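Local coordinates for protein hepatocyte growth factor-regulated tyrosine kinase substrate (Drosophila melanogaster, PDB 1DVP) that binds ubiquitin, phosphatidylinositol and zinc, is essential for endosome membrane invagination and multivesicular body formation, and promotes degradation of active tyrosine kinase receptors, at residues Asp22-Leu27 against Gly202-Val207; Leu28-Ile33 against Lys71-Pro76; Val65-Val70 against Arg103-Glu108; Glu80-Glu85 against Tyr115-Ser120; Cys164-Val169 against Val209-Phe214. One frame throughout, in Å; residues are numbered along the deposited sequence.

Contact 1 (Asp22-Leu27 against Gly202-Val207); sequences DWPSIL and GIEKEV
Here the first turn of helix 23-34 in the VHS domain meets a loop and short strand of the FYVE zinc finger, and P24, L27, G202 and E204 do most of the touching. L27 reaches across with one methyl. L27 CD1 lies 3.6 Å from G202 CA, so the leucine packs on bare backbone. G202 has a positive phi (81°) and no side chain to hinder this approach. P24 and E204 come from opposite directions. The carboxylate oxygen E204 OE2 sits 3.5 Å from P24 CD and is also close to P24 CG. E204 is bent at its second torsion (chi2 -75°), which folds the carboxylate back toward the helix start.

This is an interdomain contact of the tandem VHS-FYVE unit, and it is only partly buried. No direct hydrogen bond crosses it. One water makes the polar link: it accepts from W23 N at 3.1 Å and donates to E204 OE2 at 3.0 Å. D22 caps the same turn. It is the N-cap residue, and D22 OD1 accepts from S25 N at 3.3 Å. D22 OD2 accepts from S25 OG at 2.7 Å, with the hydroxyl well above the carboxylate plane. W23 also lies on P199 and K200 of the zinc finger, and L27 packs on F173 of the second subunit.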
# COMPACT_ATOMS: atom_id res chain seq x y z
N ASP A 22 -6.58 10.29 -22.61
CA ASP A 22 -5.89 9.06 -22.86
C ASP A 22 -4.59 9.15 -22.01
O ASP A 22 -3.50 9.47 -22.49
CB ASP A 22 -5.59 8.99 -24.37
CG ASP A 22 -4.77 7.78 -24.72
OD1 ASP A 22 -4.40 7.03 -23.78
OD2 ASP A 22 -4.47 7.58 -25.93
N TRP A 23 -4.75 8.89 -20.72
CA TRP A 23 -3.64 8.94 -19.77
C TRP A 23 -2.46 8.03 -20.13
O TRP A 23 -1.31 8.42 -20.00
CB TRP A 23 -4.16 8.67 -18.36
CG TRP A 23 -4.91 9.86 -17.90
CD1 TRP A 23 -6.29 10.03 -17.78
CD2 TRP A 23 -4.34 11.14 -17.64
NE1 TRP A 23 -6.59 11.34 -17.49
CE2 TRP A 23 -5.41 12.04 -17.39
CE3 TRP A 23 -3.02 11.62 -17.60
CZ2 TRP A 23 -5.20 13.39 -17.10
CZ3 TRP A 23 -2.81 12.99 -17.31
CH2 TRP A 23 -3.90 13.84 -17.07
N PRO A 24 -2.74 6.81 -20.58
CA PRO A 24 -1.64 5.92 -20.95
C PRO A 24 -0.70 6.56 -22.00
O PRO A 24 0.52 6.47 -21.85
CB PRO A 24 -2.36 4.67 -21.50
CG PRO A 24 -3.61 4.63 -20.61
CD PRO A 24 -4.04 6.11 -20.62
N SER A 25 -1.24 7.21 -23.01
CA SER A 25 -0.41 7.86 -24.05
C SER A 25 0.27 9.10 -23.48
O SER A 25 1.40 9.45 -23.84
CB SER A 25 -1.24 8.30 -25.29
OG SER A 25 -1.83 7.20 -25.97
N ILE A 26 -0.42 9.80 -22.59
CA ILE A 26 0.17 10.99 -22.02
C ILE A 26 1.39 10.64 -21.11
O ILE A 26 2.42 11.35 -21.12
CB ILE A 26 -0.89 11.80 -21.23
CG1 ILE A 26 -1.90 12.42 -22.23
CG2 ILE A 26 -0.21 12.87 -20.42
CD1 ILE A 26 -3.19 13.06 -21.57
N LEU A 27 1.25 9.57 -20.33
CA LEU A 27 2.30 9.11 -19.46
C LEU A 27 3.48 8.61 -20.33
O LEU A 27 4.66 8.78 -19.97
CB LEU A 27 1.74 8.02 -18.50
CG LEU A 27 0.68 8.62 -17.53
CD1 LEU A 27 0.16 7.55 -16.57
CD2 LEU A 27 1.29 9.83 -16.75
N GLY A 202 -1.48 6.14 -13.65
CA GLY A 202 -1.25 4.97 -14.50
C GLY A 202 -2.10 3.80 -14.06
O GLY A 202 -1.85 2.65 -14.45
N ILE A 203 -3.13 4.06 -13.25
CA ILE A 203 -3.96 2.95 -12.81
C ILE A 203 -5.33 3.03 -13.50
O ILE A 203 -6.16 3.83 -13.13
CB ILE A 203 -4.16 3.02 -11.30
CG1 ILE A 203 -2.81 3.30 -10.62
CG2 ILE A 203 -4.80 1.72 -10.78
CD1 ILE A 203 -2.90 3.38 -9.12
N GLU A 204 -5.57 2.19 -14.50
CA GLU A 204 -6.83 2.24 -15.24
C GLU A 204 -7.96 1.47 -14.57
O GLU A 204 -9.12 1.85 -14.66
CB GLU A 204 -6.64 1.73 -16.69
CG GLU A 204 -5.73 2.57 -17.53
CD GLU A 204 -6.36 3.87 -17.97
OE1 GLU A 204 -7.48 3.83 -18.55
OE2 GLU A 204 -5.76 4.94 -17.76
N LYS A 205 -7.63 0.38 -13.90
CA LYS A 205 -8.64 -0.40 -13.19
C LYS A 205 -9.13 0.35 -11.92
O LYS A 205 -8.44 1.22 -11.38
CB LYS A 205 -8.03 -1.73 -12.79
CG LYS A 205 -7.03 -1.62 -11.62
CD LYS A 205 -6.30 -2.94 -11.36
CE LYS A 205 -7.27 -4.07 -11.14
NZ LYS A 205 -7.57 -4.24 -9.67
N GLU A 206 -10.33 0.02 -11.47
CA GLU A 206 -10.89 0.65 -10.29
C GLU A 206 -10.20 0.05 -9.07
O GLU A 206 -10.17 -1.17 -8.92
CB GLU A 206 -12.39 0.40 -10.23
CG GLU A 206 -13.12 1.32 -11.18
CD GLU A 206 -14.61 1.21 -11.08
OE1 GLU A 206 -15.31 1.92 -11.84
OE2 GLU A 206 -15.09 0.41 -10.24
N VAL A 207 -9.63 0.90 -8.23
CA VAL A 207 -8.93 0.46 -7.05
C VAL A 207 -9.57 1.10 -5.78
O VAL A 207 -10.33 2.06 -5.87
CB VAL A 207 -7.43 0.88 -7.13
CG1 VAL A 207 -6.70 0.09 -8.24
CG2 VAL A 207 -7.32 2.36 -7.41
O HOH W 1 -6.93 7.30 -19.23

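Contact 2 (Leu28-Ile33 against Lys71-Pro76); sequences LICDEI and KNCGAP
C30 and C73 carry this buried contact, mainly by apolar packing. C73 points its sulfur at helix 23-34. C73 SG lies 3.8 Å from C30 CB and 4.1 Å from I33 CB, so it rests between two side chains one helical turn apart. The C73 sulfur stands beside its own backbone N (chi1 -58°), and this turns it toward the helix. The branch I33 CG2 approaches C73 CB at 4.2 Å. The sulfurs C30 SG and C73 SG lie 4.2 Å apart, too far for a disulfide.

Contacts between sulfur and polar groups come next. C30 SG lies 3.7 Å from N72 ND2 and 3.9 Å from N72 CB, alongside the asparagine side chain. C73 SG also comes within 3.5 Å of the backbone oxygen C30 O. No hydrogen bond crosses between the two segments.

The polar ends of the neighbouring side chains are held by other parts of the assembly. N72 OD1 accepts from D153 N, and K71 makes a salt bridge with D153. D31 points away from the contact and accepts from the backbone N atoms of F173 and T174 of the second subunit. F173 of that subunit also packs on C30 and N72.

C73 is where the chain leaves helix 56-72, and G74, with a positive phi (60°), leads into the next helix. The arrangement is helix-to-helix packing in the right-handed superhelix of the VHS domain, with the end of one helix set against the side of another.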
# COMPACT_ATOMS: atom_id res chain seq x y z
N LEU A 28 3.17 7.98 -21.47
CA LEU A 28 4.22 7.53 -22.42
C LEU A 28 5.00 8.77 -22.95
O LEU A 28 6.24 8.73 -23.07
CB LEU A 28 3.58 6.76 -23.60
CG LEU A 28 3.29 5.27 -23.43
CD1 LEU A 28 2.57 4.72 -24.68
CD2 LEU A 28 4.68 4.48 -23.26
N ILE A 29 4.29 9.85 -23.28
CA ILE A 29 4.92 11.07 -23.75
C ILE A 29 5.89 11.59 -22.67
O ILE A 29 7.04 11.86 -22.96
CB ILE A 29 3.85 12.16 -24.15
CG1 ILE A 29 3.22 11.77 -25.49
CG2 ILE A 29 4.52 13.59 -24.29
CD1 ILE A 29 2.08 12.61 -25.91
N CYS A 30 5.43 11.68 -21.41
CA CYS A 30 6.31 12.14 -20.34
C CYS A 30 7.58 11.30 -20.23
O CYS A 30 8.66 11.84 -20.12
CB CYS A 30 5.56 12.15 -19.01
SG CYS A 30 4.21 13.33 -19.06
N ASP A 31 7.45 9.97 -20.24
CA ASP A 31 8.62 9.09 -20.20
C ASP A 31 9.56 9.32 -21.41
O ASP A 31 10.80 9.39 -21.26
CB ASP A 31 8.18 7.62 -20.16
CG ASP A 31 7.69 7.18 -18.77
OD1 ASP A 31 8.10 7.84 -17.77
OD2 ASP A 31 6.94 6.20 -18.69
N GLU A 32 8.98 9.43 -22.62
CA GLU A 32 9.82 9.64 -23.82
C GLU A 32 10.66 10.90 -23.68
O GLU A 32 11.81 10.91 -24.10
CB GLU A 32 8.97 9.70 -25.12
CG GLU A 32 8.15 8.42 -25.34
CD GLU A 32 7.18 8.42 -26.54
OE1 GLU A 32 6.19 9.19 -26.58
OE2 GLU A 32 7.42 7.58 -27.43
N ILE A 33 10.13 11.95 -23.06
CA ILE A 33 10.91 13.17 -22.90
C ILE A 33 11.97 12.98 -21.81
O ILE A 33 13.17 13.31 -21.99
CB ILE A 33 9.99 14.36 -22.53
CG1 ILE A 33 9.02 14.64 -23.68
CG2 ILE A 33 10.83 15.59 -22.19
CD1 ILE A 33 8.02 15.83 -23.38
N LYS A 71 4.47 19.45 -15.69
CA LYS A 71 4.43 18.88 -14.37
C LYS A 71 5.35 17.65 -14.14
O LYS A 71 5.92 17.49 -13.04
CB LYS A 71 3.01 18.52 -14.02
CG LYS A 71 2.88 17.86 -12.69
CD LYS A 71 1.49 17.99 -12.18
CE LYS A 71 0.74 16.69 -12.38
NZ LYS A 71 -0.65 16.84 -11.86
N ASN A 72 5.48 16.80 -15.16
CA ASN A 72 6.26 15.57 -15.01
C ASN A 72 7.64 15.51 -15.65
O ASN A 72 8.31 14.49 -15.52
CB ASN A 72 5.47 14.37 -15.56
CG ASN A 72 4.20 14.13 -14.81
OD1 ASN A 72 4.13 14.39 -13.60
ND2 ASN A 72 3.18 13.65 -15.50
N CYS A 73 8.06 16.56 -16.34
CA CYS A 73 9.35 16.49 -17.01
C CYS A 73 10.48 17.47 -16.59
O CYS A 73 11.54 17.51 -17.22
CB CYS A 73 9.10 16.53 -18.52
SG CYS A 73 7.99 15.13 -19.06
N GLY A 74 10.24 18.22 -15.51
CA GLY A 74 11.23 19.14 -14.95
C GLY A 74 11.81 20.31 -15.74
O GLY A 74 11.25 20.81 -16.70
N ALA A 75 12.99 20.74 -15.31
CA ALA A 75 13.66 21.88 -15.93
C ALA A 75 13.87 21.80 -17.43
O ALA A 75 13.71 22.81 -18.11
CB ALA A 75 15.00 22.16 -15.22
N PRO A 76 14.22 20.63 -17.97
CA PRO A 76 14.40 20.62 -19.43
C PRO A 76 13.17 21.19 -20.19
O PRO A 76 13.30 21.90 -21.19
CB PRO A 76 14.65 19.15 -19.73
CG PRO A 76 15.38 18.68 -18.53
CD PRO A 76 14.58 19.33 -17.40

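Contact 3 (Val65-Val70 against Arg103-Glu108); sequences VLESIV and RQKMLE
K105 and E67 pair their charges across helices 56-72 and 100-116, and this dominates the contact. K105 NZ donates to E67 OE1 at 2.7 Å, as a hydrogen bond within a salt bridge. The ammonium meets this oxygen on its syn side, 26° out of the carboxylate plane. The two side chains cross at about a right angle. E67 runs straight out from its helix, with CG opposite the backbone N (chi1 175°). K105 starts the same way but bends at its second torsion (chi2 62°).

The same lysine also serves its own helix. K105 NZ donates to E108 OE1 at 2.8 Å, again on the syn side. One ammonium therefore bridges two carboxylates. E67 OE1 and E108 OE1 stand 4.4 Å apart, and the positive charge near both probably offsets their repulsion.

Apolar contact between the two segments is slight, and the nearest CA atoms, those of E67 and M106, are 9.6 Å apart. L66 and M106 both pack on F90 of helix 84-96 and on W113. E67 also touches L109.

The arrangement is a three-residue salt-bridge network at the surface, spanning two helices of the VHS superhelix.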
# COMPACT_ATOMS: atom_id res chain seq x y z
N VAL A 65 -1.88 17.76 -22.45
CA VAL A 65 -0.58 17.14 -22.66
C VAL A 65 0.49 18.11 -22.14
O VAL A 65 1.43 17.72 -21.45
CB VAL A 65 -0.34 16.82 -24.19
CG1 VAL A 65 1.13 16.38 -24.45
CG2 VAL A 65 -1.31 15.72 -24.61
N LEU A 66 0.33 19.38 -22.47
CA LEU A 66 1.26 20.42 -22.04
C LEU A 66 1.34 20.53 -20.51
O LEU A 66 2.41 20.62 -19.95
CB LEU A 66 0.82 21.76 -22.64
CG LEU A 66 1.92 22.77 -23.04
CD1 LEU A 66 1.26 24.16 -23.06
CD2 LEU A 66 3.16 22.73 -22.11
N GLU A 67 0.20 20.52 -19.84
CA GLU A 67 0.18 20.60 -18.39
C GLU A 67 1.00 19.45 -17.78
O GLU A 67 1.74 19.63 -16.81
CB GLU A 67 -1.26 20.53 -17.91
CG GLU A 67 -1.48 20.48 -16.38
CD GLU A 67 -2.97 20.33 -16.06
OE1 GLU A 67 -3.77 20.38 -17.03
OE2 GLU A 67 -3.35 20.17 -14.88
N SER A 68 0.84 18.27 -18.38
CA SER A 68 1.52 17.06 -17.93
C SER A 68 3.02 17.05 -18.09
O SER A 68 3.70 16.58 -17.18
CB SER A 68 0.94 15.82 -18.62
OG SER A 68 -0.42 15.70 -18.31
N ILE A 69 3.54 17.51 -19.21
CA ILE A 69 5.00 17.48 -19.33
C ILE A 69 5.65 18.56 -18.46
O ILE A 69 6.75 18.39 -17.96
CB ILE A 69 5.49 17.57 -20.83
CG1 ILE A 69 5.10 18.92 -21.46
CG2 ILE A 69 4.85 16.45 -21.65
CD1 ILE A 69 5.81 19.17 -22.82
N VAL A 70 4.94 19.67 -18.26
CA VAL A 70 5.48 20.74 -17.44
C VAL A 70 5.51 20.17 -16.05
O VAL A 70 6.45 20.37 -15.28
CB VAL A 70 4.58 22.01 -17.44
CG1 VAL A 70 4.96 22.95 -16.23
CG2 VAL A 70 4.79 22.77 -18.73
N ARG A 103 -9.77 28.58 -24.20
CA ARG A 103 -9.34 29.81 -23.55
C ARG A 103 -9.35 29.68 -22.01
O ARG A 103 -8.43 30.19 -21.33
CB ARG A 103 -10.24 30.97 -23.98
CG ARG A 103 -10.18 32.15 -23.03
CD ARG A 103 -11.05 33.31 -23.52
NE ARG A 103 -10.79 33.59 -24.92
CZ ARG A 103 -11.58 33.22 -25.92
NH1 ARG A 103 -12.70 32.55 -25.69
NH2 ARG A 103 -11.23 33.50 -27.17
N GLN A 104 -10.38 29.02 -21.48
CA GLN A 104 -10.51 28.80 -20.04
C GLN A 104 -9.38 27.91 -19.52
O GLN A 104 -8.80 28.17 -18.46
CB GLN A 104 -11.85 28.14 -19.71
CG GLN A 104 -13.03 29.12 -19.66
CD GLN A 104 -12.62 30.47 -19.11
OE1 GLN A 104 -12.29 31.36 -19.87
NE2 GLN A 104 -12.61 30.61 -17.79
N LYS A 105 -9.06 26.86 -20.28
CA LYS A 105 -8.02 25.94 -19.85
C LYS A 105 -6.67 26.64 -19.85
O LYS A 105 -5.85 26.41 -18.95
CB LYS A 105 -7.99 24.70 -20.77
CG LYS A 105 -6.95 23.65 -20.38
CD LYS A 105 -7.18 23.07 -18.98
CE LYS A 105 -6.00 22.16 -18.57
NZ LYS A 105 -6.26 21.43 -17.29
N MET A 106 -6.43 27.50 -20.82
CA MET A 106 -5.16 28.21 -20.89
C MET A 106 -5.02 29.21 -19.75
O MET A 106 -3.93 29.38 -19.18
CB MET A 106 -5.01 28.92 -22.23
CG MET A 106 -3.63 29.50 -22.52
SD MET A 106 -2.29 28.25 -22.72
CE MET A 106 -1.62 28.28 -21.10
N LEU A 107 -6.13 29.86 -19.41
CA LEU A 107 -6.16 30.84 -18.34
C LEU A 107 -5.83 30.14 -17.03
O LEU A 107 -5.07 30.65 -16.22
CB LEU A 107 -7.53 31.52 -18.27
CG LEU A 107 -7.58 33.02 -18.65
CD1 LEU A 107 -6.32 33.46 -19.41
CD2 LEU A 107 -8.85 33.30 -19.46
N GLU A 108 -6.43 28.98 -16.82
CA GLU A 108 -6.17 28.17 -15.63
C GLU A 108 -4.67 27.77 -15.54
O GLU A 108 -4.06 27.90 -14.49
CB GLU A 108 -7.05 26.91 -15.68
CG GLU A 108 -6.71 25.78 -14.68
CD GLU A 108 -7.21 24.41 -15.19
OE1 GLU A 108 -6.38 23.49 -15.38
OE2 GLU A 108 -8.43 24.25 -15.43

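Contact 4 (Glu80-Glu85 against Tyr115-Ser120); sequences EVFTKE and YAFRSS
F82 and F117 each carry the ring beside the backbone N, with chi1 at -56° and -57°, and this turns both rings toward each other. The side chains cross at about a right angle. The closest atoms are F82 CE1 and F117 CE1, 3.5 Å apart. F82 CE1 also lies 3.6 Å from F117 CZ. The ring centroids of F82 and F117 are 5.0 Å apart and their planes are inclined at 57°.

Both phenylalanines sit just past the end of a helix. F82 follows helix 74-81 and is the centre of an inverse gamma turn. F117 follows helix 100-116 and opens a type I beta turn that ends at S120, where S120 N donates to F117 O at 3.1 Å. The contact thus joins two helix ends in the VHS superhelix, through buried rings.

V81 packs beside its neighbour: V81 CG1 lies 3.7 Å above the plane of the F82 ring, toward its rim. The aromatic cluster goes further. F82 meets W113 edge-to-face, F117 does the same with H78, and I126 of helix 125-135 touches both phenylalanines. T83, the next residue, caps helix 84-96 through its hydroxyl OG1, which accepts from N86 N.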
# COMPACT_ATOMS: atom_id res chain seq x y z
N GLU A 80 12.32 25.27 -21.86
CA GLU A 80 11.88 25.32 -23.24
C GLU A 80 10.59 26.08 -23.34
O GLU A 80 10.39 26.87 -24.25
CB GLU A 80 11.62 23.91 -23.80
CG GLU A 80 10.86 23.93 -25.14
CD GLU A 80 11.74 24.37 -26.31
OE1 GLU A 80 11.22 24.91 -27.31
OE2 GLU A 80 12.96 24.16 -26.23
N VAL A 81 9.71 25.83 -22.36
CA VAL A 81 8.39 26.42 -22.33
C VAL A 81 8.17 27.87 -21.84
O VAL A 81 7.58 28.69 -22.56
CB VAL A 81 7.43 25.50 -21.51
CG1 VAL A 81 6.11 26.17 -21.31
CG2 VAL A 81 7.26 24.16 -22.23
N PHE A 82 8.63 28.18 -20.62
CA PHE A 82 8.41 29.49 -20.02
C PHE A 82 9.40 30.57 -20.41
O PHE A 82 10.26 30.99 -19.61
CB PHE A 82 8.34 29.34 -18.49
CG PHE A 82 7.29 28.36 -18.03
CD1 PHE A 82 7.64 27.24 -17.29
CD2 PHE A 82 5.95 28.55 -18.37
CE1 PHE A 82 6.66 26.31 -16.90
CE2 PHE A 82 4.97 27.62 -17.98
CZ PHE A 82 5.32 26.51 -17.25
N THR A 83 9.31 31.00 -21.66
CA THR A 83 10.14 32.06 -22.14
C THR A 83 9.19 33.22 -22.39
O THR A 83 7.96 33.08 -22.33
CB THR A 83 10.84 31.72 -23.47
OG1 THR A 83 9.86 31.48 -24.49
CG2 THR A 83 11.73 30.51 -23.32
N LYS A 84 9.78 34.36 -22.66
CA LYS A 84 9.07 35.58 -22.95
C LYS A 84 8.09 35.35 -24.10
O LYS A 84 6.88 35.55 -23.95
CB LYS A 84 10.10 36.64 -23.32
CG LYS A 84 11.38 36.05 -23.98
CD LYS A 84 11.11 35.41 -25.35
CE LYS A 84 12.36 34.86 -26.02
NZ LYS A 84 12.95 33.65 -25.34
N GLU A 85 8.61 34.93 -25.25
CA GLU A 85 7.74 34.74 -26.39
C GLU A 85 6.63 33.75 -26.08
O GLU A 85 5.46 34.08 -26.20
CB GLU A 85 8.55 34.35 -27.64
CG GLU A 85 9.59 33.27 -27.49
CD GLU A 85 10.55 33.20 -28.70
OE1 GLU A 85 10.08 33.38 -29.86
OE2 GLU A 85 11.77 32.96 -28.49
N TYR A 115 1.51 30.40 -9.81
CA TYR A 115 1.71 30.00 -8.42
C TYR A 115 2.72 28.87 -8.23
O TYR A 115 3.45 28.83 -7.21
CB TYR A 115 0.40 29.61 -7.76
CG TYR A 115 -0.44 30.78 -7.40
CD1 TYR A 115 -1.28 31.38 -8.36
CD2 TYR A 115 -0.35 31.35 -6.14
CE1 TYR A 115 -2.03 32.53 -8.05
CE2 TYR A 115 -1.08 32.51 -5.82
CZ TYR A 115 -1.92 33.09 -6.79
OH TYR A 115 -2.67 34.21 -6.48
N ALA A 116 2.78 27.95 -9.19
CA ALA A 116 3.72 26.84 -9.09
C ALA A 116 5.17 27.35 -9.05
O ALA A 116 5.94 26.97 -8.17
CB ALA A 116 3.53 25.85 -10.27
N PHE A 117 5.56 28.20 -9.99
CA PHE A 117 6.93 28.71 -9.99
C PHE A 117 7.08 30.05 -9.27
O PHE A 117 8.01 30.81 -9.58
CB PHE A 117 7.44 28.85 -11.43
CG PHE A 117 7.39 27.57 -12.19
CD1 PHE A 117 6.22 27.19 -12.86
CD2 PHE A 117 8.47 26.70 -12.19
CE1 PHE A 117 6.14 25.98 -13.50
CE2 PHE A 117 8.40 25.47 -12.84
CZ PHE A 117 7.22 25.12 -13.50
N ARG A 118 6.20 30.33 -8.32
CA ARG A 118 6.22 31.59 -7.60
C ARG A 118 7.54 31.91 -6.89
O ARG A 118 7.93 33.08 -6.82
CB ARG A 118 5.05 31.69 -6.60
CG ARG A 118 5.18 30.83 -5.35
CD ARG A 118 3.89 30.91 -4.49
NE ARG A 118 3.60 32.27 -4.04
CZ ARG A 118 2.51 32.62 -3.36
NH1 ARG A 118 1.58 31.73 -3.04
NH2 ARG A 118 2.35 33.89 -2.97
N SER A 119 8.23 30.88 -6.40
CA SER A 119 9.50 31.07 -5.69
C SER A 119 10.75 30.72 -6.50
O SER A 119 11.84 30.51 -5.95
CB SER A 119 9.49 30.25 -4.41
OG SER A 119 8.52 30.76 -3.51
N SER A 120 10.57 30.65 -7.82
CA SER A 120 11.64 30.32 -8.74
C SER A 120 12.17 31.57 -9.44
O SER A 120 11.40 32.37 -10.00
CB SER A 120 11.15 29.32 -9.78
OG SER A 120 12.11 29.17 -10.81

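Contact 5 (Cys164-Val169 against Val209-Phe214); sequences CHRCRV and VCDGCF. With ZN (zinc ion), chain B; ZN (zinc ion), chain C.
Residues 165-167 have helical backbone angles without the regular bonds, and they face the first turn of helix 211-219, with R166 CA and G212 CA 8.1 Å apart. R166 carries the contact. Its chain is extended from CG to NE and lays the guanidinium over the start of that helix. D211 CB comes up against one face of this group, toward its rim, 3.4 Å from R166 NE. R166 NH1 and G212 N are both donors and do not bond to each other. A water accepts from both R166 NH1 and G212 N, 2.9 Å from each. R166 NE and D211 OD2, 4.1 Å apart and beyond a salt bridge, probably attract only through charge. D211 OD1 makes its salt bridge with K194.

This is the FYVE zinc finger, and each segment gives a CxxC pair to a different zinc ion. C164 SG and C167 SG bind one zinc at 2.5 Å each, and C188 and C191 complete it. C210 SG and C213 SG bind the other at 2.4 Å each, with C180 and C183. Backbone N-H groups also grip the thiolates. C164 SG accepts from C167 N, and C210 SG, at the N-cap, accepts from C213 N at 3.4 Å.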
# COMPACT_ATOMS: atom_id res chain seq x y z
N CYS A 164 -8.12 4.30 12.05
CA CYS A 164 -8.53 4.68 10.69
C CYS A 164 -8.41 6.20 10.51
O CYS A 164 -9.03 6.91 11.27
CB CYS A 164 -9.98 4.33 10.44
SG CYS A 164 -10.61 5.23 8.99
N HIS A 165 -7.70 6.69 9.47
CA HIS A 165 -7.48 8.13 9.28
C HIS A 165 -8.77 8.98 9.31
O HIS A 165 -8.81 10.09 9.84
CB HIS A 165 -6.77 8.36 7.93
CG HIS A 165 -6.31 9.77 7.70
ND1 HIS A 165 -5.34 10.38 8.47
CD2 HIS A 165 -6.68 10.68 6.77
CE1 HIS A 165 -5.13 11.61 8.02
NE2 HIS A 165 -5.94 11.82 6.99
N ARG A 166 -9.83 8.44 8.72
CA ARG A 166 -11.06 9.19 8.66
C ARG A 166 -11.94 9.14 9.90
O ARG A 166 -12.23 10.19 10.51
CB ARG A 166 -11.89 8.78 7.41
CG ARG A 166 -13.12 9.71 7.12
CD ARG A 166 -13.88 9.24 5.87
NE ARG A 166 -14.97 10.12 5.37
CZ ARG A 166 -14.79 11.27 4.70
NH1 ARG A 166 -13.58 11.78 4.44
NH2 ARG A 166 -15.85 11.88 4.18
N CYS A 167 -12.34 7.93 10.30
CA CYS A 167 -13.28 7.85 11.43
C CYS A 167 -12.64 7.65 12.78
O CYS A 167 -13.29 7.80 13.80
CB CYS A 167 -14.30 6.75 11.14
SG CYS A 167 -13.70 5.03 11.40
N ARG A 168 -11.34 7.34 12.78
CA ARG A 168 -10.55 7.09 13.97
C ARG A 168 -10.85 5.79 14.68
O ARG A 168 -10.37 5.57 15.79
CB ARG A 168 -10.66 8.25 14.99
CG ARG A 168 -10.55 9.66 14.37
CD ARG A 168 -9.28 9.84 13.50
NE ARG A 168 -8.06 9.89 14.29
CZ ARG A 168 -6.84 10.01 13.76
NH1 ARG A 168 -6.71 10.09 12.43
NH2 ARG A 168 -5.76 10.05 14.53
N VAL A 169 -11.59 4.87 14.07
CA VAL A 169 -11.83 3.62 14.79
C VAL A 169 -10.46 2.89 14.99
O VAL A 169 -9.57 2.96 14.10
CB VAL A 169 -12.81 2.71 13.98
CG1 VAL A 169 -12.13 2.33 12.66
CG2 VAL A 169 -13.24 1.50 14.77
N VAL A 209 -10.35 3.42 -2.70
CA VAL A 209 -10.06 4.80 -2.31
C VAL A 209 -10.88 5.15 -1.01
O VAL A 209 -11.89 4.53 -0.73
CB VAL A 209 -10.42 5.83 -3.40
CG1 VAL A 209 -9.50 5.68 -4.63
CG2 VAL A 209 -11.86 5.65 -3.87
N CYS A 210 -10.45 6.13 -0.24
CA CYS A 210 -11.18 6.55 0.94
C CYS A 210 -12.32 7.52 0.50
O CYS A 210 -12.35 8.05 -0.63
CB CYS A 210 -10.23 7.25 1.92
SG CYS A 210 -9.80 8.88 1.41
N ASP A 211 -13.24 7.74 1.42
CA ASP A 211 -14.39 8.60 1.17
C ASP A 211 -13.99 10.01 0.81
O ASP A 211 -14.49 10.54 -0.12
CB ASP A 211 -15.34 8.56 2.39
CG ASP A 211 -16.08 7.25 2.44
OD1 ASP A 211 -16.15 6.62 1.39
OD2 ASP A 211 -16.60 6.84 3.48
N GLY A 212 -13.07 10.61 1.55
CA GLY A 212 -12.62 11.96 1.22
C GLY A 212 -12.10 12.07 -0.22
O GLY A 212 -12.43 13.03 -0.93
N CYS A 213 -11.25 11.11 -0.63
CA CYS A 213 -10.67 11.09 -2.00
C CYS A 213 -11.74 10.80 -3.05
O CYS A 213 -11.76 11.41 -4.09
CB CYS A 213 -9.53 10.03 -2.10
SG CYS A 213 -8.04 10.65 -1.28
N PHE A 214 -12.63 9.85 -2.78
CA PHE A 214 -13.70 9.55 -3.73
C PHE A 214 -14.54 10.81 -3.99
O PHE A 214 -15.02 11.04 -5.11
CB PHE A 214 -14.61 8.49 -3.17
CG PHE A 214 -15.72 8.12 -4.09
CD1 PHE A 214 -15.53 7.15 -5.05
CD2 PHE A 214 -16.97 8.75 -3.98
CE1 PHE A 214 -16.56 6.79 -5.88
CE2 PHE A 214 -18.02 8.40 -4.83
CZ PHE A 214 -17.82 7.42 -5.77
ZN ZN B . -12.97 4.35 9.12
ZN ZN C . -7.72 8.82 0.19
O HOH W 2 -11.30 10.15 3.74

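From the N terminus, helix 23-34 opens contact 1 and then, directly after, contact 2. Contact 2 closes first, where helix 56-72 ends. Contact 3 opens on that same helix before contact 2 closes, so the two cross. I33 and I69 pack between them. Contact 4 opens before contact 3 closes on helix 100-116, so these cross as well, with V70 against F82. Contacts 2 and 4 are in series. All three tie VHS helices together and lie within the span of contact 1, which closes only in the zinc finger and joins the two domains. Contact 5 opens inside that span, closes after it, and links the two zinc sites.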